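Local coordinates for 2-keto-3-deoxygluconate kinase (Thermotoga maritima, PDB 2AFB), which probably catalyses the ATP-dependent phosphorylation of 2-keto-3-deoxygluconate, as a sugar kinase of the pfkB (ribokinase) family, at residues W141-I147 against T172-N178; T17-I21 against E47-A51; L159-K164 against F196-V200; V50-L54 against A295-Y300. One frame throughout, in Å; residues are numbered along the deposited sequence.

Interaction 1: W141-I147 against T172-N178; sequences WFHFSGI and TVSCDLN
Ser174 OG is gripped by two rings of the neighbouring strand. Trp141 NE1 donates to Ser174 OG over 3.0 Å, almost straight at 175° and in the plane of the indole. His143 ND1 lies 2.5 Å from Ser174 OG, a short hydrogen bond in which either atom could be the donor. Trp141, His143 and Ser174 all point to the sheet face covered by helix 290-304. Thr172 CG2 sits over the six-membered ring of Trp141, 3.6 Å from its centroid, as a CH-pi contact. With an alanine in place of Trp141, Ser174 OG would probably lose its indole donor and Thr172 CG2 the ring face it packs on.

On the other face, Phe144 CG stands between its backbone N and carbonyl carbon (chi1 68°). This lays the ring against Cys175, whose CB is over the ring face and whose SG approaches obliquely, 3.6 Å from Phe144 CE2. Val173 CG1 meets the edge of the same ring.

The strands are parallel neighbours of a beta-alpha-beta unit, laddered from Phe142 N-Thr172 O to Gly146 N-Asp176 O. Trp141, Ser174 and His143 thus pair buried polar atoms on one face; apolar packing, with one sulfur-aromatic contact, fills the other.

Interaction 2: T17-I21 against E47-A51; sequences TFGEI and EANVA
This is a buried strand-to-helix contact, partly bridged by water, where the end of strand 14-18 meets the first turns of helix 46-56. Thr17 OG1 donates to Glu47 O at 2.8 Å. The hydroxyl comes from above the carbonyl plane, with a C=O...donor angle of 112°, and so is not on a lone pair. The helical bond from Ala51 N reaches Glu47 O from the opposite face of that plane. One carbonyl therefore serves both the helix and the strand.

The side chain of Glu47 is bent at chi2 (92°), which folds it alongside the backbone of Phe18 and Gly19. Glu47 CG lies 3.1 Å from Phe18 O, and Glu47 OE1 is 3.5 Å from Gly19 CA. Gly19 has to be small here, since a CB would run into Glu47 OE1.

Two waters meet at Glu47 OE1. One water donates to Glu47 OE1 over 2.6 Å and accepts from Glu20 N. The other donates to Glu47 OE1 and to Glu20 O, and accepts from Ala48 N at 2.8 Å. The second carboxylate oxygen, Glu47 OE2, is held by Thr148 and Ser145. Both oxygens of the buried group thus have partners, which should fix its rotation. Glu20 turns the other way, to Arg117 and Ser120.

Apolar packing completes the contact. Ile21 CD1 rests on Ala48 CB at 3.9 Å, and Thr17 CG2 lies near Ala51 CB. A central parallel strand covered by a helix in this way is part of the alpha/beta core of the ribokinase fold.

Interaction 3: L159-K164 against F196-V200; sequences LEDALK and FMEYV
Two neighbouring crossover connections of the alpha/beta core meet here, on one side of the central sheet. One is helix 155-169. The other is the turn that leads from helix 186-196 to strand 202-205. Leu163 packs against both aromatic rings of residues 196-200. Its CB lies over one face of the Tyr199 ring, 4.1 Å from the centroid and 20° off the ring normal, a CH-pi contact displaced toward the rim of the ring. The nearest ring atom is Tyr199 CG, 3.8 Å from Leu163 CB. Leu163 CD2 touches Tyr199 CB.

Leu163 CD1 goes to the other ring and lies 3.8 Å from Phe196 CD1. The two side chains cross at about a right angle. Phe196 also receives Glu160 CB, 4.1 Å from Phe196 CE1, and more loosely Leu159 CB near its CZ. All three approaches to the Phe196 ring are oblique.

Helix 155-169 is the helix of the beta-alpha-beta unit that joins strands 139-145 and 172-176. Leu159 and Leu163 therefore also pack down on Phe144, and Leu163 on Val173. Strand 202-205 is the next parallel strand of the same sheet, so the turn brings the following crossover up against this helix.

At the exposed side, Lys164 lays its extended aliphatic chain against the Tyr199 hydroxyl. Lys164 CG comes obliquely to the ring, 3.6 Å from Tyr199 OH. Leu163 O is 3.7 Å from Tyr199 CD1. Tyr199 CG stands beside its own backbone N (chi1 -59°), which sends the ring across Leu163 with its hydroxyl reaching Lys164.

Interaction 4: V50-L54 against A295-Y300; sequences VAAFL and AGALIY
Helices 46-56 and 290-304 pack side by side on one face of the central sheet, in the alpha/beta core of the ribokinase fold. Their short segments cross at -48°, with axes 8.6 Å apart. Gly296 makes this close approach possible: a CB there would run into Phe53.

The aromatic contacts belong to Phe53. CG is turned anti to the backbone N (chi1 -176°), and this lays the ring against the backbone of the other helix. Ala297 N lies over one face, 3.4 Å from Phe53 CE1. Phe53 CD1 comes within 3.3 Å of Gly296 C. Phe53 CZ touches Ala297 CB at 3.6 Å, while Tyr300 CB meets the ring at its edge. A serine at Phe53 would probably open a gap over Gly296 and Ala297 and leave Ala297 CB without the Phe53 ring it packs on. Helix 308-322 packs on the same place, with Ala318 touching both Phe53 and Ala297.

The aliphatic contacts come from Val50 and Leu54, one turn apart. The two branches of Val50 part: CG1 meets Ile299 CD1 at 3.7 Å, and CG2 faces Ala295 CB. Ile299 also reaches Trp141 and His143 of the sheet.

Leu54 crosses Ile299 at about a right angle, and its CD1 and CD2 both touch Ile299 CG2. Leu54 CD2 also packs against Tyr300 CB and lies 3.4 Å from Gly296 O.

Interaction 1 lies in the central sheet, and the other three adjoin it. Interaction 2 joins the neighbouring strand 14-18 to helix 46-56, with its centre 10 Å from that of interaction 1; Ser145 and Glu47 connect them. Interaction 4 uses the same helix, sharing Val50 and Ala51 with interaction 2. It packs on the sheet face that carries Trp141 and His143. Interaction 3 lies beyond the opposite face, against Phe144 and Val173, and its centre is 19 Å from that of interaction 4. Along the chain, interaction 2 closes first, and interactions 1 and 3 then alternate. Interaction 4 spans both, bringing a late helix back to an early one. Together they tie helices on both faces to the sheet, as in the alpha/beta/alpha sandwich of the ribokinase fold.

Interaction 1: W141-I147 against T172-N178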
loop_
_atom_site.group_PDB
_atom_site.type_symbol
_atom_site.label_atom_id
_atom_site.label_comp_id
_atom_site.label_asym_id
_atom_site.label_seq_id
_atom_site.Cartn_x
_atom_site.Cartn_y
_atom_site.Cartn_z
ATOM N N TRP A 141 -7.106 29.907 28.806
ATOM C CA TRP A 141 -8.035 29.868 27.670
ATOM C C TRP A 141 -8.859 28.604 27.642
ATOM O O TRP A 141 -8.367 27.553 27.999
ATOM C CB TRP A 141 -7.278 29.955 26.340
ATOM C CG TRP A 141 -8.081 30.514 25.223
ATOM C CD1 TRP A 141 -9.054 29.868 24.512
ATOM C CD2 TRP A 141 -7.982 31.834 24.649
ATOM N NE1 TRP A 141 -9.561 30.692 23.545
ATOM C CE2 TRP A 141 -8.898 31.894 23.584
ATOM C CE3 TRP A 141 -7.142 32.916 24.866
ATOM C CZ2 TRP A 141 -9.040 33.022 22.776
ATOM C CZ3 TRP A 141 -7.309 34.078 24.088
ATOM C CH2 TRP A 141 -8.251 34.118 23.068
ATOM N N PHE A 142 -10.129 28.780 27.238
ATOM C CA PHE A 142 -11.109 27.723 27.002
ATOM C C PHE A 142 -11.846 27.939 25.669
ATOM O O PHE A 142 -12.377 29.021 25.372
ATOM C CB PHE A 142 -12.128 27.654 28.121
ATOM C CG PHE A 142 -13.128 26.580 27.933
ATOM C CD1 PHE A 142 -12.764 25.271 28.028
ATOM C CD2 PHE A 142 -14.444 26.881 27.600
ATOM C CE1 PHE A 142 -13.707 24.271 27.845
ATOM C CE2 PHE A 142 -15.383 25.866 27.397
ATOM C CZ PHE A 142 -15.024 24.583 27.546
ATOM N N HIS A 143 -11.843 26.891 24.881
ATOM C CA HIS A 143 -12.425 26.883 23.543
ATOM C C HIS A 143 -13.468 25.770 23.351
ATOM O O HIS A 143 -13.223 24.638 23.746
ATOM C CB HIS A 143 -11.326 26.749 22.471
ATOM C CG HIS A 143 -11.876 26.740 21.091
ATOM N ND1 HIS A 143 -12.364 27.878 20.491
ATOM C CD2 HIS A 143 -12.122 25.717 20.236
ATOM C CE1 HIS A 143 -12.829 27.563 19.295
ATOM N NE2 HIS A 143 -12.725 26.250 19.134
ATOM N N PHE A 144 -14.621 26.111 22.739
ATOM C CA PHE A 144 -15.658 25.127 22.358
ATOM C C PHE A 144 -16.219 25.523 21.018
ATOM O O PHE A 144 -15.951 26.646 20.546
ATOM C CB PHE A 144 -16.809 24.970 23.406
ATOM C CG PHE A 144 -17.722 26.189 23.552
ATOM C CD1 PHE A 144 -17.295 27.333 24.231
ATOM C CD2 PHE A 144 -19.013 26.172 23.039
ATOM C CE1 PHE A 144 -18.140 28.429 24.363
ATOM C CE2 PHE A 144 -19.834 27.237 23.146
ATOM C CZ PHE A 144 -19.404 28.379 23.807
ATOM N N SER A 145 -16.942 24.584 20.375
ATOM C CA SER A 145 -17.658 24.904 19.147
ATOM C C SER A 145 -19.135 24.505 19.186
ATOM O O SER A 145 -19.540 23.645 19.985
ATOM C CB SER A 145 -16.982 24.265 17.956
ATOM O OG SER A 145 -17.623 23.057 17.630
ATOM N N GLY A 146 -19.933 25.112 18.302
ATOM C CA GLY A 146 -21.387 24.810 18.205
ATOM C C GLY A 146 -21.760 23.405 17.698
ATOM O O GLY A 146 -22.930 23.000 17.681
ATOM N N ILE A 147 -20.767 22.648 17.270
ATOM C CA ILE A 147 -20.994 21.268 16.919
ATOM C C ILE A 147 -21.397 20.469 18.152
ATOM O O ILE A 147 -22.186 19.536 18.047
ATOM C CB ILE A 147 -19.733 20.662 16.287
ATOM C CG1 ILE A 147 -19.660 21.087 14.822
ATOM C CG2 ILE A 147 -19.752 19.140 16.359
ATOM C CD1 ILE A 147 -18.286 21.147 14.308
ATOM N N THR A 172 -10.343 33.249 29.591
ATOM C CA THR A 172 -10.792 33.691 28.283
ATOM C C THR A 172 -11.446 32.548 27.562
ATOM O O THR A 172 -10.921 31.424 27.565
ATOM C CB THR A 172 -9.662 34.255 27.405
ATOM O OG1 THR A 172 -9.042 35.358 28.086
ATOM C CG2 THR A 172 -10.259 34.780 26.105
ATOM N N VAL A 173 -12.603 32.858 26.964
ATOM C CA VAL A 173 -13.468 31.896 26.325
ATOM C C VAL A 173 -13.646 32.268 24.853
ATOM O O VAL A 173 -14.057 33.380 24.531
ATOM C CB VAL A 173 -14.856 31.825 27.005
ATOM C CG1 VAL A 173 -15.829 31.030 26.191
ATOM C CG2 VAL A 173 -14.755 31.258 28.415
ATOM N N SER A 174 -13.320 31.315 23.972
ATOM C CA SER A 174 -13.671 31.402 22.577
ATOM C C SER A 174 -14.712 30.330 22.181
ATOM O O SER A 174 -14.808 29.237 22.770
ATOM C CB SER A 174 -12.416 31.298 21.691
ATOM O OG SER A 174 -11.852 30.014 21.783
ATOM N N CYS A 175 -15.463 30.670 21.138
ATOM C CA CYS A 175 -16.426 29.786 20.507
ATOM C C CYS A 175 -16.318 29.905 18.984
ATOM O O CYS A 175 -16.397 30.998 18.450
ATOM C CB CYS A 175 -17.842 30.172 20.929
ATOM S SG CYS A 175 -19.188 29.199 20.183
ATOM N N ASP A 176 -16.140 28.787 18.308
ATOM C CA ASP A 176 -16.370 28.699 16.860
ATOM C C ASP A 176 -17.808 28.188 16.635
ATOM O O ASP A 176 -18.122 27.073 16.992
ATOM C CB ASP A 176 -15.346 27.734 16.212
ATOM C CG ASP A 176 -15.447 27.671 14.663
ATOM O OD1 ASP A 176 -16.519 28.037 14.080
ATOM O OD2 ASP A 176 -14.435 27.230 14.040
ATOM N N LEU A 177 -18.659 29.013 16.031
ATOM C CA LEU A 177 -20.064 28.721 15.941
ATOM C C LEU A 177 -20.351 27.420 15.198
ATOM O O LEU A 177 -21.253 26.691 15.593
ATOM C CB LEU A 177 -20.832 29.874 15.290
ATOM C CG LEU A 177 -20.868 31.232 15.987
ATOM C CD1 LEU A 177 -21.711 32.170 15.096
ATOM C CD2 LEU A 177 -21.485 31.133 17.357
ATOM N N ASN A 178 -19.596 27.114 14.156
ATOM C CA ASN A 178 -19.725 25.815 13.480
ATOM C C ASN A 178 -21.164 25.288 13.318
ATOM O O ASN A 178 -21.481 24.180 13.785
ATOM C CB ASN A 178 -18.921 24.753 14.255
ATOM C CG ASN A 178 -17.538 24.531 13.699
ATOM O OD1 ASN A 178 -17.275 24.721 12.503
ATOM N ND2 ASN A 178 -16.639 24.115 14.570
HETATM O O HOH W 1 -23.679 23.035 14.803
#

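Interaction 2: T17-I21 against E47-A51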
loop_
_atom_site.group_PDB
_atom_site.type_symbol
_atom_site.label_atom_id
_atom_site.label_comp_id
_atom_site.label_asym_id
_atom_site.label_seq_id
_atom_site.Cartn_x
_atom_site.Cartn_y
_atom_site.Cartn_z
ATOM N N THR A 17 -9.722 22.714 25.528
ATOM C CA THR A 17 -10.798 22.608 24.557
ATOM C C THR A 17 -11.621 21.369 24.880
ATOM O O THR A 17 -11.158 20.441 25.571
ATOM C CB THR A 17 -10.299 22.549 23.079
ATOM O OG1 THR A 17 -9.980 21.201 22.722
ATOM C CG2 THR A 17 -9.114 23.404 22.860
ATOM N N PHE A 18 -12.849 21.374 24.387
ATOM C CA PHE A 18 -13.828 20.359 24.744
ATOM C C PHE A 18 -14.663 20.032 23.566
ATOM O O PHE A 18 -15.201 20.912 22.925
ATOM C CB PHE A 18 -14.778 20.901 25.791
ATOM C CG PHE A 18 -15.937 19.981 26.127
ATOM C CD1 PHE A 18 -15.719 18.783 26.759
ATOM C CD2 PHE A 18 -17.252 20.359 25.863
ATOM C CE1 PHE A 18 -16.773 17.941 27.091
ATOM C CE2 PHE A 18 -18.337 19.518 26.206
ATOM C CZ PHE A 18 -18.085 18.318 26.813
ATOM N N GLY A 19 -14.834 18.752 23.339
ATOM C CA GLY A 19 -15.773 18.292 22.352
ATOM C C GLY A 19 -15.573 16.831 22.043
ATOM O O GLY A 19 -15.176 16.073 22.920
ATOM N N GLU A 20 -15.887 16.455 20.804
ATOM C CA GLU A 20 -15.793 15.048 20.333
ATOM C C GLU A 20 -14.670 14.814 19.363
ATOM O O GLU A 20 -14.520 15.556 18.395
ATOM C CB GLU A 20 -17.112 14.587 19.664
ATOM C CG GLU A 20 -17.033 13.176 19.087
ATOM C CD GLU A 20 -18.390 12.476 18.849
ATOM O OE1 GLU A 20 -19.371 13.146 18.479
ATOM O OE2 GLU A 20 -18.458 11.235 18.963
ATOM N N ILE A 21 -13.920 13.755 19.610
ATOM C CA ILE A 21 -12.975 13.250 18.655
ATOM C C ILE A 21 -13.466 11.924 18.082
ATOM O O ILE A 21 -14.000 11.065 18.795
ATOM C CB ILE A 21 -11.558 13.175 19.255
ATOM C CG1 ILE A 21 -10.558 12.899 18.130
ATOM C CG2 ILE A 21 -11.486 12.154 20.394
ATOM C CD1 ILE A 21 -9.126 12.974 18.484
ATOM N N GLU A 47 -12.810 20.735 17.982
ATOM C CA GLU A 47 -12.073 21.157 19.175
ATOM C C GLU A 47 -10.810 20.344 19.439
ATOM O O GLU A 47 -9.808 20.901 19.909
ATOM C CB GLU A 47 -12.981 21.229 20.411
ATOM C CG GLU A 47 -14.293 22.030 20.187
ATOM C CD GLU A 47 -15.475 21.157 19.725
ATOM O OE1 GLU A 47 -15.272 19.981 19.277
ATOM O OE2 GLU A 47 -16.607 21.655 19.812
ATOM N N ALA A 48 -10.775 19.080 19.024
ATOM C CA ALA A 48 -9.528 18.316 19.107
ATOM C C ALA A 48 -8.473 18.905 18.189
ATOM O O ALA A 48 -7.316 18.988 18.559
ATOM C CB ALA A 48 -9.707 16.808 18.838
ATOM N N ASN A 49 -8.888 19.312 17.005
ATOM C CA ASN A 49 -7.996 19.864 16.020
ATOM C C ASN A 49 -7.373 21.195 16.521
ATOM O O ASN A 49 -6.181 21.483 16.301
ATOM C CB ASN A 49 -8.728 20.090 14.707
ATOM C CG ASN A 49 -9.348 18.811 14.088
ATOM O OD1 ASN A 49 -9.012 17.679 14.433
ATOM N ND2 ASN A 49 -10.261 19.026 13.138
ATOM N N VAL A 50 -8.158 21.963 17.246
ATOM C CA VAL A 50 -7.691 23.220 17.856
ATOM C C VAL A 50 -6.630 22.929 18.904
ATOM O O VAL A 50 -5.564 23.565 18.941
ATOM C CB VAL A 50 -8.874 24.021 18.457
ATOM C CG1 VAL A 50 -8.369 25.271 19.202
ATOM C CG2 VAL A 50 -9.830 24.400 17.370
ATOM N N ALA A 51 -6.896 21.956 19.750
ATOM C CA ALA A 51 -5.937 21.564 20.769
ATOM C C ALA A 51 -4.622 21.122 20.109
ATOM O O ALA A 51 -3.519 21.439 20.569
ATOM C CB ALA A 51 -6.517 20.412 21.641
HETATM O O HOH W 2 -17.317 18.327 19.043
HETATM O O HOH W 3 -13.331 17.914 19.108
#

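Interaction 3: L159-K164 against F196-V200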
loop_
_atom_site.group_PDB
_atom_site.type_symbol
_atom_site.label_atom_id
_atom_site.label_comp_id
_atom_site.label_asym_id
_atom_site.label_seq_id
_atom_site.Cartn_x
_atom_site.Cartn_y
_atom_site.Cartn_z
ATOM N N LEU A 159 -21.470 21.954 28.913
ATOM C CA LEU A 159 -20.806 23.196 28.470
ATOM C C LEU A 159 -21.103 24.354 29.381
ATOM O O LEU A 159 -20.222 25.164 29.661
ATOM C CB LEU A 159 -21.177 23.590 27.039
ATOM C CG LEU A 159 -20.101 23.079 26.103
ATOM C CD1 LEU A 159 -20.602 22.978 24.639
ATOM C CD2 LEU A 159 -18.857 23.993 26.278
ATOM N N GLU A 160 -22.358 24.440 29.821
ATOM C CA GLU A 160 -22.739 25.492 30.742
ATOM C C GLU A 160 -21.968 25.388 32.035
ATOM O O GLU A 160 -21.569 26.418 32.591
ATOM C CB GLU A 160 -24.237 25.475 31.026
ATOM C CG GLU A 160 -24.713 26.804 31.598
ATOM C CD GLU A 160 -26.216 26.885 31.760
ATOM O OE1 GLU A 160 -26.696 27.987 32.094
ATOM O OE2 GLU A 160 -26.912 25.867 31.562
ATOM N N ASP A 161 -21.792 24.159 32.526
ATOM C CA ASP A 161 -20.944 23.895 33.711
ATOM C C ASP A 161 -19.556 24.456 33.468
ATOM O O ASP A 161 -19.030 25.182 34.299
ATOM C CB ASP A 161 -20.773 22.401 34.013
ATOM C CG ASP A 161 -22.026 21.743 34.596
ATOM O OD1 ASP A 161 -22.901 22.450 35.136
ATOM O OD2 ASP A 161 -22.141 20.497 34.497
ATOM N N ALA A 162 -18.957 24.097 32.334
ATOM C CA ALA A 162 -17.596 24.575 32.005
ATOM C C ALA A 162 -17.515 26.100 31.925
ATOM O O ALA A 162 -16.544 26.722 32.360
ATOM C CB ALA A 162 -17.094 23.962 30.657
ATOM N N LEU A 163 -18.541 26.705 31.370
ATOM C CA LEU A 163 -18.488 28.134 31.087
ATOM C C LEU A 163 -18.675 28.962 32.370
ATOM O O LEU A 163 -18.129 30.055 32.523
ATOM C CB LEU A 163 -19.568 28.478 30.077
ATOM C CG LEU A 163 -19.343 28.039 28.650
ATOM C CD1 LEU A 163 -20.628 28.184 27.814
ATOM C CD2 LEU A 163 -18.203 28.845 28.061
ATOM N N LYS A 164 -19.476 28.442 33.285
ATOM C CA LYS A 164 -19.635 29.078 34.577
ATOM C C LYS A 164 -18.329 29.062 35.347
ATOM O O LYS A 164 -17.963 30.052 35.939
ATOM C CB LYS A 164 -20.714 28.390 35.389
ATOM C CG LYS A 164 -22.115 28.759 34.939
ATOM C CD LYS A 164 -23.140 28.178 35.884
ATOM C CE LYS A 164 -24.564 28.230 35.332
ATOM N NZ LYS A 164 -25.383 27.096 35.909
ATOM N N PHE A 196 -25.268 31.257 25.465
ATOM C CA PHE A 196 -23.853 31.033 25.736
ATOM C C PHE A 196 -22.981 32.236 25.365
ATOM O O PHE A 196 -21.860 32.370 25.850
ATOM C CB PHE A 196 -23.345 29.792 24.994
ATOM C CG PHE A 196 -23.891 28.474 25.501
ATOM C CD1 PHE A 196 -24.252 28.276 26.837
ATOM C CD2 PHE A 196 -23.994 27.408 24.640
ATOM C CE1 PHE A 196 -24.734 27.041 27.283
ATOM C CE2 PHE A 196 -24.485 26.168 25.080
ATOM C CZ PHE A 196 -24.846 25.986 26.397
HETATM N N MSE A 197 -23.468 33.115 24.495
HETATM C CA MSE A 197 -22.644 34.233 24.059
HETATM C C MSE A 197 -22.278 35.138 25.215
HETATM O O MSE A 197 -21.226 35.744 25.152
HETATM C CB MSE A 197 -23.316 35.042 22.949
HETATM C CG MSE A 197 -23.471 34.311 21.640
HETATM SE SE MSE A 197 -21.843 33.408 20.842
HETATM C CE MSE A 197 -22.072 31.512 21.427
ATOM N N GLU A 198 -23.112 35.210 26.267
ATOM C CA GLU A 198 -22.794 35.944 27.537
ATOM C C GLU A 198 -21.427 35.595 28.110
ATOM O O GLU A 198 -20.767 36.427 28.726
ATOM C CB GLU A 198 -23.804 35.626 28.663
ATOM C CG GLU A 198 -25.236 36.080 28.411
ATOM N N TYR A 199 -21.018 34.346 27.924
ATOM C CA TYR A 199 -19.731 33.857 28.406
ATOM C C TYR A 199 -18.587 33.962 27.405
ATOM O O TYR A 199 -17.463 33.678 27.763
ATOM C CB TYR A 199 -19.852 32.388 28.779
ATOM C CG TYR A 199 -20.866 32.095 29.844
ATOM C CD1 TYR A 199 -20.609 32.397 31.171
ATOM C CD2 TYR A 199 -22.075 31.477 29.530
ATOM C CE1 TYR A 199 -21.550 32.107 32.179
ATOM C CE2 TYR A 199 -23.015 31.170 30.522
ATOM C CZ TYR A 199 -22.749 31.487 31.845
ATOM O OH TYR A 199 -23.692 31.193 32.833
ATOM N N VAL A 200 -18.862 34.346 26.162
ATOM C CA VAL A 200 -17.857 34.245 25.101
ATOM C C VAL A 200 -17.155 35.570 24.879
ATOM O O VAL A 200 -17.816 36.586 24.713
ATOM C CB VAL A 200 -18.499 33.779 23.781
ATOM C CG1 VAL A 200 -17.497 33.807 22.629
ATOM C CG2 VAL A 200 -19.084 32.361 23.945
#

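Interaction 4: V50-L54 against A295-Y300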
loop_
_atom_site.group_PDB
_atom_site.type_symbol
_atom_site.label_atom_id
_atom_site.label_comp_id
_atom_site.label_asym_id
_atom_site.label_seq_id
_atom_site.Cartn_x
_atom_site.Cartn_y
_atom_site.Cartn_z
ATOM N N VAL A 50 -8.158 21.963 17.246
ATOM C CA VAL A 50 -7.691 23.220 17.856
ATOM C C VAL A 50 -6.630 22.929 18.904
ATOM O O VAL A 50 -5.564 23.565 18.941
ATOM C CB VAL A 50 -8.874 24.021 18.457
ATOM C CG1 VAL A 50 -8.369 25.271 19.202
ATOM C CG2 VAL A 50 -9.830 24.400 17.370
ATOM N N ALA A 51 -6.896 21.956 19.750
ATOM C CA ALA A 51 -5.937 21.564 20.769
ATOM C C ALA A 51 -4.622 21.122 20.109
ATOM O O ALA A 51 -3.519 21.439 20.569
ATOM C CB ALA A 51 -6.517 20.412 21.641
ATOM N N ALA A 52 -4.731 20.403 18.995
ATOM C CA ALA A 52 -3.541 19.869 18.352
ATOM C C ALA A 52 -2.731 20.991 17.758
ATOM O O ALA A 52 -1.500 20.897 17.778
ATOM C CB ALA A 52 -3.883 18.808 17.283
ATOM N N PHE A 53 -3.409 22.027 17.248
ATOM C CA PHE A 53 -2.732 23.251 16.736
ATOM C C PHE A 53 -1.949 23.943 17.855
ATOM O O PHE A 53 -0.740 24.174 17.804
ATOM C CB PHE A 53 -3.744 24.221 16.074
ATOM C CG PHE A 53 -3.095 25.412 15.478
ATOM C CD1 PHE A 53 -2.708 26.473 16.282
ATOM C CD2 PHE A 53 -2.759 25.438 14.139
ATOM C CE1 PHE A 53 -2.014 27.533 15.782
ATOM C CE2 PHE A 53 -2.074 26.510 13.631
ATOM C CZ PHE A 53 -1.698 27.562 14.456
ATOM N N LEU A 54 -2.653 24.223 18.920
ATOM C CA LEU A 54 -1.999 24.857 20.075
ATOM C C LEU A 54 -0.832 24.009 20.629
ATOM O O LEU A 54 0.168 24.559 21.005
ATOM C CB LEU A 54 -3.036 25.211 21.161
ATOM C CG LEU A 54 -4.028 26.239 20.598
ATOM C CD1 LEU A 54 -5.287 26.247 21.444
ATOM C CD2 LEU A 54 -3.431 27.603 20.446
ATOM N N ALA A 295 -8.886 28.953 13.940
ATOM C CA ALA A 295 -9.257 29.147 15.339
ATOM C C ALA A 295 -8.088 28.988 16.295
ATOM O O ALA A 295 -7.913 29.814 17.195
ATOM C CB ALA A 295 -10.363 28.172 15.737
ATOM N N GLY A 296 -7.333 27.914 16.095
ATOM C CA GLY A 296 -6.061 27.644 16.779
ATOM C C GLY A 296 -5.092 28.779 16.664
ATOM O O GLY A 296 -4.516 29.294 17.653
ATOM N N ALA A 297 -4.921 29.216 15.443
ATOM C CA ALA A 297 -3.966 30.298 15.208
ATOM C C ALA A 297 -4.450 31.631 15.823
ATOM O O ALA A 297 -3.661 32.454 16.357
ATOM C CB ALA A 297 -3.714 30.431 13.715
ATOM N N LEU A 298 -5.752 31.856 15.776
ATOM C CA LEU A 298 -6.283 33.104 16.347
ATOM C C LEU A 298 -6.136 33.113 17.877
ATOM O O LEU A 298 -5.772 34.153 18.491
ATOM C CB LEU A 298 -7.738 33.293 15.936
ATOM C CG LEU A 298 -8.385 34.608 16.363
ATOM C CD1 LEU A 298 -7.655 35.801 15.803
ATOM C CD2 LEU A 298 -9.836 34.587 15.919
ATOM N N ILE A 299 -6.346 31.944 18.488
ATOM C CA ILE A 299 -6.168 31.781 19.932
ATOM C C ILE A 299 -4.692 31.996 20.285
ATOM O O ILE A 299 -4.355 32.736 21.227
ATOM C CB ILE A 299 -6.583 30.400 20.372
ATOM C CG1 ILE A 299 -8.098 30.273 20.261
ATOM C CG2 ILE A 299 -6.160 30.110 21.771
ATOM C CD1 ILE A 299 -8.572 28.825 20.320
ATOM N N TYR A 300 -3.833 31.320 19.531
ATOM C CA TYR A 300 -2.399 31.426 19.711
ATOM C C TYR A 300 -2.008 32.893 19.631
ATOM O O TYR A 300 -1.371 33.377 20.534
ATOM C CB TYR A 300 -1.616 30.591 18.682
ATOM C CG TYR A 300 -0.131 30.690 18.840
ATOM C CD1 TYR A 300 0.519 30.105 19.925
ATOM C CD2 TYR A 300 0.642 31.423 17.938
ATOM C CE1 TYR A 300 1.913 30.214 20.078
ATOM C CE2 TYR A 300 2.021 31.546 18.107
ATOM C CZ TYR A 300 2.636 30.931 19.170
ATOM O OH TYR A 300 3.997 31.056 19.316
#